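Local coordinates for protein sulfide-quinone reductase (Aquifex aeolicus, PDB 3HYW) that oxidises hydrogen sulfide to polysulfur using a bound FAD cofactor and passes the electrons on to a quinone, at residues E138-P143 with L165-E170; Y169-R174 with Y178-T183; Q255-V260 with G293-I298; P299-T304 with T308-T313. All coordinates share one frame; numbering follows the deposited sequence.

Contact 1: E138-P143 with L165-E170; sequences ELYANP and LMLHYE
Tyr-140 and Glu-170 mark the closest approach of the two helix backbones, with their CA atoms 9.5 Å apart, a separation that only side chains can bridge. Residues 138-141 form the last turn of helix 126-141, and Asn-142, the first residue to leave helical angles, still donates its N to Glu-138 O (3.0 Å); residues 165-170 lie within helix 158-173. The bridging is done mainly by the Tyr-140 ring. With CG beside the backbone N (chi1 -50°), the ring extends toward the second helix, and its OH reaches Glu-170 CG at 3.4 Å. Leu-167 comes to the ring edge, near the ring plane, its CD1 4.0 Å from Tyr-140 CE2. Glu-170, its CG anti to the backbone N, crosses the tyrosine at about a right angle and lays that methylene by the phenol end; the bend at chi2 then turns the carboxylate aside to Arg-174 and Trp-52. Leu-139 CD2 also meets Leu-167 CD2 at 4.3 Å, a looser apolar touch. An alanine in place of Tyr-140 would probably open a gap beside Leu-167 and Glu-170 and deprive Arg-174 of its cation-pi partner. Leu-139 and Leu-167 both also rest on Val-146 of strand 146-150, so the two helices pack side by side against that strand, the layered helix-on-sheet packing of a Rossmann-like alpha/beta domain.

Contact 2: Y169-R174 with Y178-T183; sequences YELKKR and YKVPMT
Leu-171 and Val-180 form the heart of this contact, their side chains crossing at about a right angle. The methyls pair branch with branch: Leu-171 CD1 lies 3.7 Å from Val-180 CG1, and Leu-171 CD2 lies 4.0 Å from Val-180 CG2. The same CD1 also meets a sulfur, Met-182 SD, at 4.1 Å. That sulfur comes within reach because the methionine starts with CG anti to its carbonyl carbon (chi1 -70°) and extends through chi2, folding only at chi3. All three residues are buried, and with Leu-171 CA 7.9 Å from Val-180 CA the leucine spans the interval between helix and returning chain.

One shell out, Leu-171 also packs on Ile-176, while Val-180 rests on Val-146 and Met-182 on Ile-148. A salt bridge joins residues one turn apart: Arg-174 NE donates to Glu-170 OE2 at 2.8 Å. It uses the carboxylate's anti lone pair; the acceptor lies 22° out of the guanidinium plane, and the bond is bent, 145° at the hydrogen. On the other segment, Lys-179 folds over its neighbour, with CG above the centre of one face of the Tyr-178 ring and NZ bonded to Tyr-178 OH at 2.9 Å. Tyr-178 is further held by Glu-368, Arg-342 and Arg-429 of a second subunit.

Pro-181 and Thr-183 bond through their backbones to strand 146-150, which runs parallel to strand 182-185; helix 158-173 thus joins two neighbouring parallel strands in a beta-alpha-beta crossover, with Leu-171 packed where the chain turns back toward the sheet.

Contact 3: Q255-V260 with G293-I298; sequences QGPEVV and GVVTAI. With FAD (flavin-adenine dinucleotide), chain G; SO4 (sulfate ion), chain N.
Pro-257 and Val-295 meet at about a right angle, the proline offering the CD corner of its ring to a single methyl, Val-295 CG2, at 3.6 Å. Val-260 approaches that methyl too, its CG2 4.2 Å away, so one branch of Val-295 serves both partners. The valine torsion explains this: CG1 sits between its backbone N and carbonyl carbon (chi1 78°), leaving CG2 anti to the N and directed at the helix start. Thr-105, an FAD-binding residue, packs against both Pro-257 and Val-295.

The flanking polar groups face two anions. Val-294 N donates to FAD O2P at 2.9 Å and 168°, nearly straight, while Val-294 CG2 lies against FAD C5' at 3.7 Å. Gly-293 could carry no side chain here, since a CB would clash with FAD O2P and its backbone angles by themselves demand glycine. A type I turn from Gly-293 to Thr-296 sets this amide: Gly-293 O accepts both Thr-296 N and Thr-296 OG1, the latter at 2.7 Å and nearly along the C=O axis (170°). At the other segment, Glu-258 N (2.9 Å to O2) and Val-259 N (3.1 Å to O3) hold a sulfate ion, probably from the crystallisation liquor, at the start of helix 258-261, aided by Lys-77 and Lys-108. Val-259 CG1 also approaches the adenine amine, FAD N6A. Together these loops form part of the FAD-binding site of a pyridine nucleotide-disulphide oxidoreductase fold.

Contact 4: P299-T304 with T308-T313; sequences PPIEKT and TGVPKT. With FAD (flavin-adenine dinucleotide), chain G.
Thr-304 and Thr-308 bring their hydroxyls together across the mouth of a loop, the two OG1 atoms 3.0 Å apart and the side chains crossing at about a right angle. Each OG1 lies between its own backbone N and carbonyl carbon (chi1 51° and 62°), which turns both hydroxyls toward the gap; Thr-304 OG1 is also hydrogen-bonded to Ile-306 O inside the loop.

Water supplies the rest of the polar bridging. One molecule donates to Glu-302 O at 2.8 Å and is bonded to Thr-308 OG1 at 2.8 Å. A second accepts from two backbone amides, Thr-304 N at 3.1 Å and Thr-308 N at 3.1 Å, so one water joins the two backbones at this end.

Apolar contact takes over farther along, where Ile-301 CD1 touches Val-310 CG2 at 3.6 Å, again roughly perpendicular. Carbonyl oxygens also pack on carbon: the other valine branch, CG1, faces Pro-299 O, and Pro-300 CB rests near Thr-308 O at 3.8 Å.

With the cofactor the contact is by packing: Thr-313 CB lies 3.4 Å from FAD O2, just before helix 314-332, whose first residue, Gly-314, hydrogen-bonds FAD.

The chemistry thus implies a loop closed by a hydrated threonine pair at one end and an isoleucine-valine touch at the other, after which the chain runs on to FAD at Lys-312 and Thr-313.

How the contacts relate
The four contacts form two pairs. Contacts 1 and 2 share helix 158-173, lie 5 Å apart between centres, and meet directly where Tyr-140 CD2 packs on Leu-171 CD2 (3.7 Å). Contacts 3 and 4 are 14 Å apart between centres, and residues 293-298 run straight into 299-304 in the loop between strand 289-291 and helix 314-332; Lys-312 NZ, 2.7 Å from Val-294 O in a probable hydrogen bond, joins them. Both touch FAD, contact 3 along the pyrophosphate and adenine, contact 4 at the isoalloxazine and ribityl parts; the Val-310 side chain is about 9 Å from the bound octathiocane. The first pair lies away from the annotated sites, the Leu-167 side chain about 14 Å from FAD; contacts 1 and 3 have centres about 34 Å apart.

Contact 1: E138-P143 with L165-E170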
# COMPACT_ATOMS: atom_id res chain seq x y z
N GLU A 138 15.55 -13.18 30.57
CA GLU A 138 16.32 -14.27 29.96
C GLU A 138 16.61 -14.03 28.47
O GLU A 138 17.65 -14.45 27.96
CB GLU A 138 15.57 -15.60 30.17
CG GLU A 138 16.31 -16.86 29.71
CD GLU A 138 15.45 -18.12 29.76
OE1 GLU A 138 14.34 -18.08 30.36
OE2 GLU A 138 15.87 -19.15 29.19
N LEU A 139 15.69 -13.37 27.78
CA LEU A 139 15.88 -13.02 26.37
C LEU A 139 16.95 -11.94 26.18
O LEU A 139 17.75 -12.02 25.26
CB LEU A 139 14.56 -12.59 25.73
CG LEU A 139 14.64 -12.01 24.31
CD1 LEU A 139 14.90 -13.11 23.27
CD2 LEU A 139 13.38 -11.22 23.99
N TYR A 140 16.95 -10.93 27.05
CA TYR A 140 17.93 -9.85 26.99
C TYR A 140 19.34 -10.38 27.27
O TYR A 140 20.31 -9.93 26.65
CB TYR A 140 17.60 -8.73 27.98
CG TYR A 140 16.17 -8.21 27.95
CD1 TYR A 140 15.48 -7.97 29.13
CD2 TYR A 140 15.53 -7.93 26.74
CE1 TYR A 140 14.17 -7.48 29.12
CE2 TYR A 140 14.21 -7.45 26.71
CZ TYR A 140 13.54 -7.23 27.91
OH TYR A 140 12.25 -6.74 27.90
N ALA A 141 19.44 -11.33 28.20
CA ALA A 141 20.70 -11.97 28.56
C ALA A 141 21.22 -12.84 27.42
O ALA A 141 22.41 -12.81 27.10
CB ALA A 141 20.51 -12.81 29.83
N ASN A 142 20.32 -13.62 26.81
CA ASN A 142 20.67 -14.50 25.70
C ASN A 142 19.75 -14.27 24.51
O ASN A 142 18.76 -14.99 24.34
CB ASN A 142 20.65 -15.96 26.16
CG ASN A 142 21.75 -16.26 27.17
OD1 ASN A 142 22.93 -16.26 26.84
ND2 ASN A 142 21.35 -16.52 28.41
N PRO A 143 20.07 -13.26 23.68
CA PRO A 143 19.19 -12.85 22.57
C PRO A 143 19.02 -13.94 21.51
O PRO A 143 19.96 -14.66 21.18
CB PRO A 143 19.91 -11.63 21.99
CG PRO A 143 21.33 -11.79 22.39
CD PRO A 143 21.28 -12.43 23.74
N LEU A 165 5.63 -4.22 19.68
CA LEU A 165 6.26 -2.93 19.44
C LEU A 165 6.97 -2.37 20.67
O LEU A 165 8.02 -1.72 20.55
CB LEU A 165 5.27 -1.94 18.82
CG LEU A 165 4.95 -2.34 17.38
CD1 LEU A 165 3.69 -1.72 16.88
CD2 LEU A 165 6.12 -2.03 16.45
N MET A 166 6.41 -2.66 21.84
CA MET A 166 7.02 -2.33 23.14
C MET A 166 8.35 -3.07 23.32
O MET A 166 9.32 -2.49 23.79
CB MET A 166 6.09 -2.69 24.30
CG MET A 166 4.88 -1.80 24.43
SD MET A 166 3.85 -2.25 25.85
CE MET A 166 2.66 -0.95 25.76
N LEU A 167 8.36 -4.35 22.96
CA LEU A 167 9.55 -5.17 23.04
C LEU A 167 10.63 -4.67 22.08
O LEU A 167 11.79 -4.54 22.47
CB LEU A 167 9.22 -6.64 22.79
CG LEU A 167 10.37 -7.66 22.95
CD1 LEU A 167 11.05 -7.54 24.32
CD2 LEU A 167 9.86 -9.08 22.71
N HIS A 168 10.25 -4.37 20.84
CA HIS A 168 11.16 -3.71 19.88
C HIS A 168 11.80 -2.45 20.48
O HIS A 168 13.02 -2.25 20.38
CB HIS A 168 10.42 -3.36 18.58
CG HIS A 168 11.17 -2.40 17.71
ND1 HIS A 168 12.22 -2.78 16.90
CD2 HIS A 168 11.04 -1.06 17.54
CE1 HIS A 168 12.70 -1.73 16.27
NE2 HIS A 168 12.00 -0.67 16.64
N TYR A 169 10.97 -1.61 21.08
CA TYR A 169 11.41 -0.38 21.74
C TYR A 169 12.44 -0.69 22.83
O TYR A 169 13.52 -0.08 22.86
CB TYR A 169 10.22 0.39 22.31
CG TYR A 169 10.60 1.59 23.16
CD1 TYR A 169 10.87 2.83 22.58
CD2 TYR A 169 10.69 1.48 24.55
CE1 TYR A 169 11.23 3.93 23.36
CE2 TYR A 169 11.04 2.58 25.34
CZ TYR A 169 11.31 3.80 24.73
OH TYR A 169 11.66 4.88 25.51
N GLU A 170 12.11 -1.64 23.70
CA GLU A 170 12.99 -2.05 24.80
C GLU A 170 14.33 -2.58 24.30
O GLU A 170 15.38 -2.23 24.84
CB GLU A 170 12.29 -3.09 25.68
CG GLU A 170 13.11 -3.61 26.86
CD GLU A 170 13.33 -2.57 27.97
OE1 GLU A 170 12.47 -1.68 28.15
OE2 GLU A 170 14.36 -2.67 28.66

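Contact 2: Y169-R174 with Y178-T183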
# COMPACT_ATOMS: atom_id res chain seq x y z
N TYR A 169 10.97 -1.61 21.08
CA TYR A 169 11.41 -0.38 21.74
C TYR A 169 12.44 -0.69 22.83
O TYR A 169 13.52 -0.08 22.86
CB TYR A 169 10.22 0.39 22.31
CG TYR A 169 10.60 1.59 23.16
CD1 TYR A 169 10.87 2.83 22.58
CD2 TYR A 169 10.69 1.48 24.55
CE1 TYR A 169 11.23 3.93 23.36
CE2 TYR A 169 11.04 2.58 25.34
CZ TYR A 169 11.31 3.80 24.73
OH TYR A 169 11.66 4.88 25.51
N GLU A 170 12.11 -1.64 23.70
CA GLU A 170 12.99 -2.05 24.80
C GLU A 170 14.33 -2.58 24.30
O GLU A 170 15.38 -2.23 24.84
CB GLU A 170 12.29 -3.09 25.68
CG GLU A 170 13.11 -3.61 26.86
CD GLU A 170 13.33 -2.57 27.97
OE1 GLU A 170 12.47 -1.68 28.15
OE2 GLU A 170 14.36 -2.67 28.66
N LEU A 171 14.29 -3.43 23.28
CA LEU A 171 15.50 -4.01 22.70
C LEU A 171 16.40 -2.94 22.08
O LEU A 171 17.62 -3.00 22.21
CB LEU A 171 15.15 -5.11 21.68
CG LEU A 171 14.38 -6.33 22.22
CD1 LEU A 171 13.78 -7.16 21.09
CD2 LEU A 171 15.26 -7.20 23.12
N LYS A 172 15.78 -1.96 21.43
CA LYS A 172 16.50 -0.82 20.86
C LYS A 172 17.08 0.07 21.97
O LYS A 172 18.15 0.66 21.80
CB LYS A 172 15.57 -0.03 19.95
CG LYS A 172 16.28 0.74 18.84
CD LYS A 172 15.28 1.21 17.79
CE LYS A 172 15.86 2.35 16.97
NZ LYS A 172 15.00 2.72 15.81
N LYS A 173 16.37 0.16 23.09
CA LYS A 173 16.85 0.87 24.28
C LYS A 173 18.10 0.18 24.84
O LYS A 173 19.08 0.84 25.20
CB LYS A 173 15.73 0.92 25.34
CG LYS A 173 16.04 1.69 26.61
CD LYS A 173 14.82 1.78 27.52
CE LYS A 173 15.18 2.30 28.91
NZ LYS A 173 16.01 3.55 28.87
N ARG A 174 18.07 -1.15 24.88
CA ARG A 174 19.17 -1.96 25.37
C ARG A 174 20.28 -2.14 24.32
O ARG A 174 21.33 -2.72 24.61
CB ARG A 174 18.65 -3.33 25.85
CG ARG A 174 17.80 -3.26 27.12
CD ARG A 174 17.12 -4.59 27.41
NE ARG A 174 16.39 -4.57 28.68
CZ ARG A 174 16.88 -4.98 29.84
NH1 ARG A 174 18.11 -5.46 29.93
NH2 ARG A 174 16.13 -4.92 30.94
N TYR A 178 19.46 -5.57 17.03
CA TYR A 178 20.15 -6.19 15.89
C TYR A 178 20.50 -7.67 16.14
O TYR A 178 20.92 -8.37 15.22
CB TYR A 178 21.38 -5.38 15.48
CG TYR A 178 22.63 -5.61 16.31
CD1 TYR A 178 23.73 -6.29 15.78
CD2 TYR A 178 22.71 -5.15 17.63
CE1 TYR A 178 24.88 -6.50 16.54
CE2 TYR A 178 23.85 -5.36 18.40
CZ TYR A 178 24.93 -6.04 17.84
OH TYR A 178 26.06 -6.25 18.58
N LYS A 179 20.31 -8.12 17.38
CA LYS A 179 20.54 -9.52 17.75
C LYS A 179 19.24 -10.31 17.86
O LYS A 179 19.27 -11.53 18.04
CB LYS A 179 21.31 -9.62 19.07
CG LYS A 179 22.67 -8.95 19.08
CD LYS A 179 23.59 -9.60 20.11
CE LYS A 179 24.92 -8.86 20.24
NZ LYS A 179 24.75 -7.49 20.85
N VAL A 180 18.10 -9.61 17.76
CA VAL A 180 16.79 -10.24 18.00
C VAL A 180 15.86 -10.18 16.79
O VAL A 180 15.21 -9.15 16.55
CB VAL A 180 16.08 -9.65 19.26
CG1 VAL A 180 14.77 -10.37 19.52
CG2 VAL A 180 16.98 -9.73 20.49
N PRO A 181 15.80 -11.27 16.00
CA PRO A 181 14.79 -11.37 14.95
C PRO A 181 13.40 -11.36 15.57
O PRO A 181 13.17 -11.99 16.61
CB PRO A 181 15.09 -12.74 14.31
CG PRO A 181 16.52 -13.00 14.62
CD PRO A 181 16.69 -12.45 16.00
N MET A 182 12.49 -10.61 14.95
CA MET A 182 11.12 -10.53 15.43
C MET A 182 10.14 -10.87 14.33
O MET A 182 10.23 -10.35 13.21
CB MET A 182 10.82 -9.14 16.00
CG MET A 182 11.54 -8.85 17.30
SD MET A 182 11.05 -7.30 18.08
CE MET A 182 9.37 -7.71 18.55
N THR A 183 9.21 -11.76 14.66
CA THR A 183 8.18 -12.21 13.74
C THR A 183 6.82 -12.19 14.42
O THR A 183 6.67 -12.67 15.54
CB THR A 183 8.49 -13.62 13.17
OG1 THR A 183 9.75 -13.58 12.48
CG2 THR A 183 7.40 -14.08 12.20

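Contact 3: Q255-V260 with G293-I298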
# COMPACT_ATOMS: atom_id res chain seq x y z
N GLN A 255 -13.16 -18.18 26.19
CA GLN A 255 -14.45 -18.83 26.35
C GLN A 255 -15.13 -18.23 27.58
O GLN A 255 -14.54 -17.41 28.28
CB GLN A 255 -14.31 -20.36 26.47
CG GLN A 255 -13.64 -20.88 27.76
CD GLN A 255 -13.65 -22.40 27.88
OE1 GLN A 255 -14.54 -23.08 27.36
NE2 GLN A 255 -12.67 -22.95 28.60
N GLY A 256 -16.37 -18.64 27.83
CA GLY A 256 -17.05 -18.27 29.05
C GLY A 256 -16.70 -19.22 30.18
O GLY A 256 -16.13 -20.28 29.95
N PRO A 257 -17.06 -18.84 31.42
CA PRO A 257 -16.70 -19.61 32.60
C PRO A 257 -17.72 -20.69 32.92
O PRO A 257 -18.81 -20.74 32.32
CB PRO A 257 -16.70 -18.54 33.69
CG PRO A 257 -17.82 -17.62 33.29
CD PRO A 257 -17.84 -17.64 31.77
N GLU A 258 -17.37 -21.55 33.87
CA GLU A 258 -18.25 -22.62 34.31
C GLU A 258 -19.47 -22.10 35.06
O GLU A 258 -20.53 -22.72 35.02
CB GLU A 258 -17.47 -23.64 35.14
CG GLU A 258 -16.43 -24.39 34.33
CD GLU A 258 -17.05 -25.16 33.17
OE1 GLU A 258 -17.78 -26.14 33.44
OE2 GLU A 258 -16.81 -24.79 32.00
N VAL A 259 -19.32 -20.97 35.75
CA VAL A 259 -20.45 -20.34 36.44
C VAL A 259 -21.58 -19.98 35.46
O VAL A 259 -22.76 -20.13 35.78
CB VAL A 259 -20.01 -19.12 37.31
CG1 VAL A 259 -19.43 -18.01 36.47
CG2 VAL A 259 -21.18 -18.60 38.15
N VAL A 260 -21.20 -19.52 34.27
CA VAL A 260 -22.19 -19.23 33.23
C VAL A 260 -22.80 -20.53 32.70
O VAL A 260 -24.02 -20.66 32.62
CB VAL A 260 -21.61 -18.35 32.10
CG1 VAL A 260 -22.59 -18.22 30.95
CG2 VAL A 260 -21.29 -16.96 32.63
N GLY A 293 -19.34 -6.93 29.39
CA GLY A 293 -17.93 -7.20 29.17
C GLY A 293 -17.60 -8.30 28.19
O GLY A 293 -18.41 -8.65 27.33
N VAL A 294 -16.39 -8.84 28.33
CA VAL A 294 -15.85 -9.85 27.42
C VAL A 294 -16.65 -11.15 27.47
O VAL A 294 -16.71 -11.90 26.49
CB VAL A 294 -14.35 -10.14 27.75
CG1 VAL A 294 -13.82 -11.30 26.92
CG2 VAL A 294 -13.51 -8.89 27.53
N VAL A 295 -17.26 -11.41 28.61
CA VAL A 295 -18.03 -12.64 28.82
C VAL A 295 -19.31 -12.70 27.97
O VAL A 295 -19.94 -13.75 27.88
CB VAL A 295 -18.36 -12.85 30.32
CG1 VAL A 295 -19.52 -11.97 30.77
CG2 VAL A 295 -18.66 -14.33 30.59
N THR A 296 -19.69 -11.58 27.36
CA THR A 296 -20.91 -11.53 26.53
C THR A 296 -20.71 -12.17 25.15
O THR A 296 -19.69 -11.96 24.50
CB THR A 296 -21.47 -10.09 26.36
OG1 THR A 296 -20.49 -9.23 25.75
CG2 THR A 296 -21.88 -9.53 27.72
N ALA A 297 -21.69 -12.96 24.72
CA ALA A 297 -21.63 -13.60 23.41
C ALA A 297 -22.04 -12.61 22.32
O ALA A 297 -23.22 -12.29 22.15
CB ALA A 297 -22.50 -14.84 23.38
N ILE A 298 -21.06 -12.12 21.57
CA ILE A 298 -21.31 -11.22 20.46
C ILE A 298 -20.79 -11.92 19.21
O ILE A 298 -19.64 -12.34 19.19
CB ILE A 298 -20.62 -9.84 20.63
CG1 ILE A 298 -21.09 -9.14 21.91
CG2 ILE A 298 -20.89 -8.92 19.43
CD1 ILE A 298 -20.35 -7.83 22.19
PA FAD G . -12.05 -8.18 33.52
O1A FAD G . -11.76 -6.71 33.62
O2A FAD G . -10.94 -9.13 33.20
O5B FAD G . -12.73 -8.60 34.91
C5B FAD G . -13.30 -9.87 35.17
C4B FAD G . -13.39 -10.01 36.68
O4B FAD G . -14.18 -11.14 37.02
C3B FAD G . -12.02 -10.25 37.29
O3B FAD G . -11.92 -9.49 38.50
C2B FAD G . -12.02 -11.74 37.58
O2B FAD G . -11.15 -12.06 38.67
C1B FAD G . -13.47 -11.98 37.93
N9A FAD G . -13.94 -13.39 37.78
C8A FAD G . -13.62 -14.25 36.79
N7A FAD G . -14.27 -15.42 37.01
C5A FAD G . -15.00 -15.28 38.15
C6A FAD G . -15.85 -16.11 38.87
N6A FAD G . -16.09 -17.38 38.44
N1A FAD G . -16.44 -15.65 40.00
C2A FAD G . -16.22 -14.40 40.44
N3A FAD G . -15.40 -13.57 39.76
C4A FAD G . -14.78 -13.99 38.62
N1 FAD G . -9.32 -2.56 26.10
C2 FAD G . -9.15 -1.26 25.74
O2 FAD G . -10.15 -0.55 25.48
N3 FAD G . -7.92 -0.70 25.67
C4 FAD G . -6.83 -1.43 25.96
O4 FAD G . -5.58 -0.89 25.89
C4X FAD G . -6.97 -2.77 26.32
N5 FAD G . -5.87 -3.50 26.60
C5X FAD G . -5.99 -4.80 26.96
C6 FAD G . -4.84 -5.53 27.26
C7 FAD G . -4.93 -6.87 27.63
C7M FAD G . -3.66 -7.63 27.94
C8 FAD G . -6.19 -7.47 27.69
C8M FAD G . -6.36 -8.93 28.08
C9 FAD G . -7.34 -6.73 27.39
C9A FAD G . -7.26 -5.38 27.03
N10 FAD G . -8.37 -4.64 26.75
C10 FAD G . -8.24 -3.34 26.39
C1' FAD G . -9.71 -5.28 26.75
C2' FAD G . -10.68 -5.05 27.90
O2' FAD G . -10.81 -3.65 28.16
C3' FAD G . -10.22 -5.86 29.11
O3' FAD G . -10.15 -7.26 28.75
C4' FAD G . -11.17 -5.67 30.29
O4' FAD G . -10.49 -6.09 31.48
C5' FAD G . -12.45 -6.47 30.10
O5' FAD G . -13.35 -6.20 31.17
P FAD G . -14.26 -7.35 31.85
O1P FAD G . -15.02 -6.72 32.98
O2P FAD G . -15.01 -8.12 30.78
O3P FAD G . -13.20 -8.42 32.43
S SO4 N . -15.10 -20.41 36.55
O1 SO4 N . -14.34 -21.27 37.44
O2 SO4 N . -14.89 -20.91 35.19
O3 SO4 N . -16.51 -20.44 36.89
O4 SO4 N . -14.59 -19.05 36.66

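Contact 4: P299-T304 with T308-T313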
# COMPACT_ATOMS: atom_id res chain seq x y z
N PRO A 299 -21.65 -12.06 18.17
CA PRO A 299 -21.22 -12.75 16.95
C PRO A 299 -20.05 -12.02 16.28
O PRO A 299 -19.89 -10.82 16.48
CB PRO A 299 -22.47 -12.69 16.06
CG PRO A 299 -23.62 -12.43 17.02
CD PRO A 299 -23.03 -11.56 18.07
N PRO A 300 -19.20 -12.75 15.53
CA PRO A 300 -18.06 -12.08 14.89
C PRO A 300 -18.48 -11.09 13.81
O PRO A 300 -19.51 -11.27 13.16
CB PRO A 300 -17.25 -13.24 14.30
CG PRO A 300 -18.21 -14.35 14.15
CD PRO A 300 -19.20 -14.20 15.27
N ILE A 301 -17.68 -10.04 13.62
CA ILE A 301 -17.96 -9.04 12.59
C ILE A 301 -17.80 -9.64 11.19
O ILE A 301 -18.50 -9.26 10.25
CB ILE A 301 -17.08 -7.77 12.77
CG1 ILE A 301 -17.64 -6.92 13.92
CG2 ILE A 301 -17.01 -6.95 11.48
CD1 ILE A 301 -16.68 -5.87 14.45
N GLU A 302 -16.87 -10.58 11.05
CA GLU A 302 -16.76 -11.38 9.83
C GLU A 302 -16.16 -12.75 10.08
O GLU A 302 -15.34 -12.92 10.97
CB GLU A 302 -16.01 -10.63 8.71
CG GLU A 302 -14.69 -10.00 9.10
CD GLU A 302 -14.07 -9.20 7.96
OE1 GLU A 302 -14.79 -8.38 7.33
OE2 GLU A 302 -12.87 -9.38 7.68
N LYS A 303 -16.62 -13.72 9.30
CA LYS A 303 -16.05 -15.07 9.30
C LYS A 303 -14.78 -15.02 8.46
O LYS A 303 -14.82 -14.97 7.23
CB LYS A 303 -17.07 -16.06 8.72
CG LYS A 303 -16.70 -17.55 8.83
CD LYS A 303 -17.79 -18.42 8.22
CE LYS A 303 -17.44 -19.93 8.23
NZ LYS A 303 -17.79 -20.59 9.53
N THR A 304 -13.64 -15.01 9.14
CA THR A 304 -12.34 -14.92 8.47
C THR A 304 -11.85 -16.33 8.12
O THR A 304 -12.30 -17.29 8.74
CB THR A 304 -11.32 -14.18 9.35
OG1 THR A 304 -11.32 -14.78 10.65
CG2 THR A 304 -11.71 -12.71 9.48
N THR A 308 -11.62 -15.87 13.75
CA THR A 308 -11.32 -14.82 14.71
C THR A 308 -12.63 -14.30 15.32
O THR A 308 -13.70 -14.51 14.76
CB THR A 308 -10.55 -13.63 14.08
OG1 THR A 308 -11.35 -13.02 13.05
CG2 THR A 308 -9.22 -14.08 13.49
N GLY A 309 -12.53 -13.62 16.45
CA GLY A 309 -13.72 -13.09 17.12
C GLY A 309 -13.62 -11.59 17.35
O GLY A 309 -12.59 -10.97 17.05
N VAL A 310 -14.69 -11.02 17.89
CA VAL A 310 -14.80 -9.59 18.07
C VAL A 310 -14.25 -9.17 19.44
O VAL A 310 -14.55 -9.81 20.45
CB VAL A 310 -16.28 -9.09 17.83
CG1 VAL A 310 -17.21 -9.55 18.95
CG2 VAL A 310 -16.34 -7.57 17.66
N PRO A 311 -13.39 -8.14 19.47
CA PRO A 311 -12.95 -7.57 20.74
C PRO A 311 -14.07 -6.85 21.47
O PRO A 311 -14.94 -6.24 20.83
CB PRO A 311 -11.88 -6.55 20.33
CG PRO A 311 -12.24 -6.19 18.93
CD PRO A 311 -12.74 -7.46 18.33
N LYS A 312 -14.03 -6.92 22.80
CA LYS A 312 -14.86 -6.09 23.65
C LYS A 312 -13.90 -5.17 24.38
O LYS A 312 -13.26 -5.56 25.36
CB LYS A 312 -15.67 -6.94 24.65
CG LYS A 312 -16.78 -7.78 24.02
CD LYS A 312 -16.29 -9.17 23.73
CE LYS A 312 -17.43 -10.11 23.43
NZ LYS A 312 -17.08 -11.51 23.81
N THR A 313 -13.78 -3.95 23.86
CA THR A 313 -12.82 -2.98 24.38
C THR A 313 -13.39 -2.24 25.58
O THR A 313 -14.59 -2.35 25.87
CB THR A 313 -12.43 -1.94 23.30
OG1 THR A 313 -13.45 -0.95 23.18
CG2 THR A 313 -12.20 -2.60 21.97
PA FAD G . -12.05 -8.18 33.52
O1A FAD G . -11.76 -6.71 33.62
O2A FAD G . -10.94 -9.13 33.20
O5B FAD G . -12.73 -8.60 34.91
C5B FAD G . -13.30 -9.87 35.17
C4B FAD G . -13.39 -10.01 36.68
O4B FAD G . -14.18 -11.14 37.02
C3B FAD G . -12.02 -10.25 37.29
O3B FAD G . -11.92 -9.49 38.50
C2B FAD G . -12.02 -11.74 37.58
O2B FAD G . -11.15 -12.06 38.67
C1B FAD G . -13.47 -11.98 37.93
N9A FAD G . -13.94 -13.39 37.78
C8A FAD G . -13.62 -14.25 36.79
N7A FAD G . -14.27 -15.42 37.01
C5A FAD G . -15.00 -15.28 38.15
C6A FAD G . -15.85 -16.11 38.87
N6A FAD G . -16.09 -17.38 38.44
N1A FAD G . -16.44 -15.65 40.00
C2A FAD G . -16.22 -14.40 40.44
N3A FAD G . -15.40 -13.57 39.76
C4A FAD G . -14.78 -13.99 38.62
N1 FAD G . -9.32 -2.56 26.10
C2 FAD G . -9.15 -1.26 25.74
O2 FAD G . -10.15 -0.55 25.48
N3 FAD G . -7.92 -0.70 25.67
C4 FAD G . -6.83 -1.43 25.96
O4 FAD G . -5.58 -0.89 25.89
C4X FAD G . -6.97 -2.77 26.32
N5 FAD G . -5.87 -3.50 26.60
C5X FAD G . -5.99 -4.80 26.96
C6 FAD G . -4.84 -5.53 27.26
C7 FAD G . -4.93 -6.87 27.63
C7M FAD G . -3.66 -7.63 27.94
C8 FAD G . -6.19 -7.47 27.69
C8M FAD G . -6.36 -8.93 28.08
C9 FAD G . -7.34 -6.73 27.39
C9A FAD G . -7.26 -5.38 27.03
N10 FAD G . -8.37 -4.64 26.75
C10 FAD G . -8.24 -3.34 26.39
C1' FAD G . -9.71 -5.28 26.75
C2' FAD G . -10.68 -5.05 27.90
O2' FAD G . -10.81 -3.65 28.16
C3' FAD G . -10.22 -5.86 29.11
O3' FAD G . -10.15 -7.26 28.75
C4' FAD G . -11.17 -5.67 30.29
O4' FAD G . -10.49 -6.09 31.48
C5' FAD G . -12.45 -6.47 30.10
O5' FAD G . -13.35 -6.20 31.17
P FAD G . -14.26 -7.35 31.85
O1P FAD G . -15.02 -6.72 32.98
O2P FAD G . -15.01 -8.12 30.78
O3P FAD G . -13.20 -8.42 32.43
O HOH W 1 -13.65 -11.44 12.69
O HOH W 2 -14.27 -15.66 12.10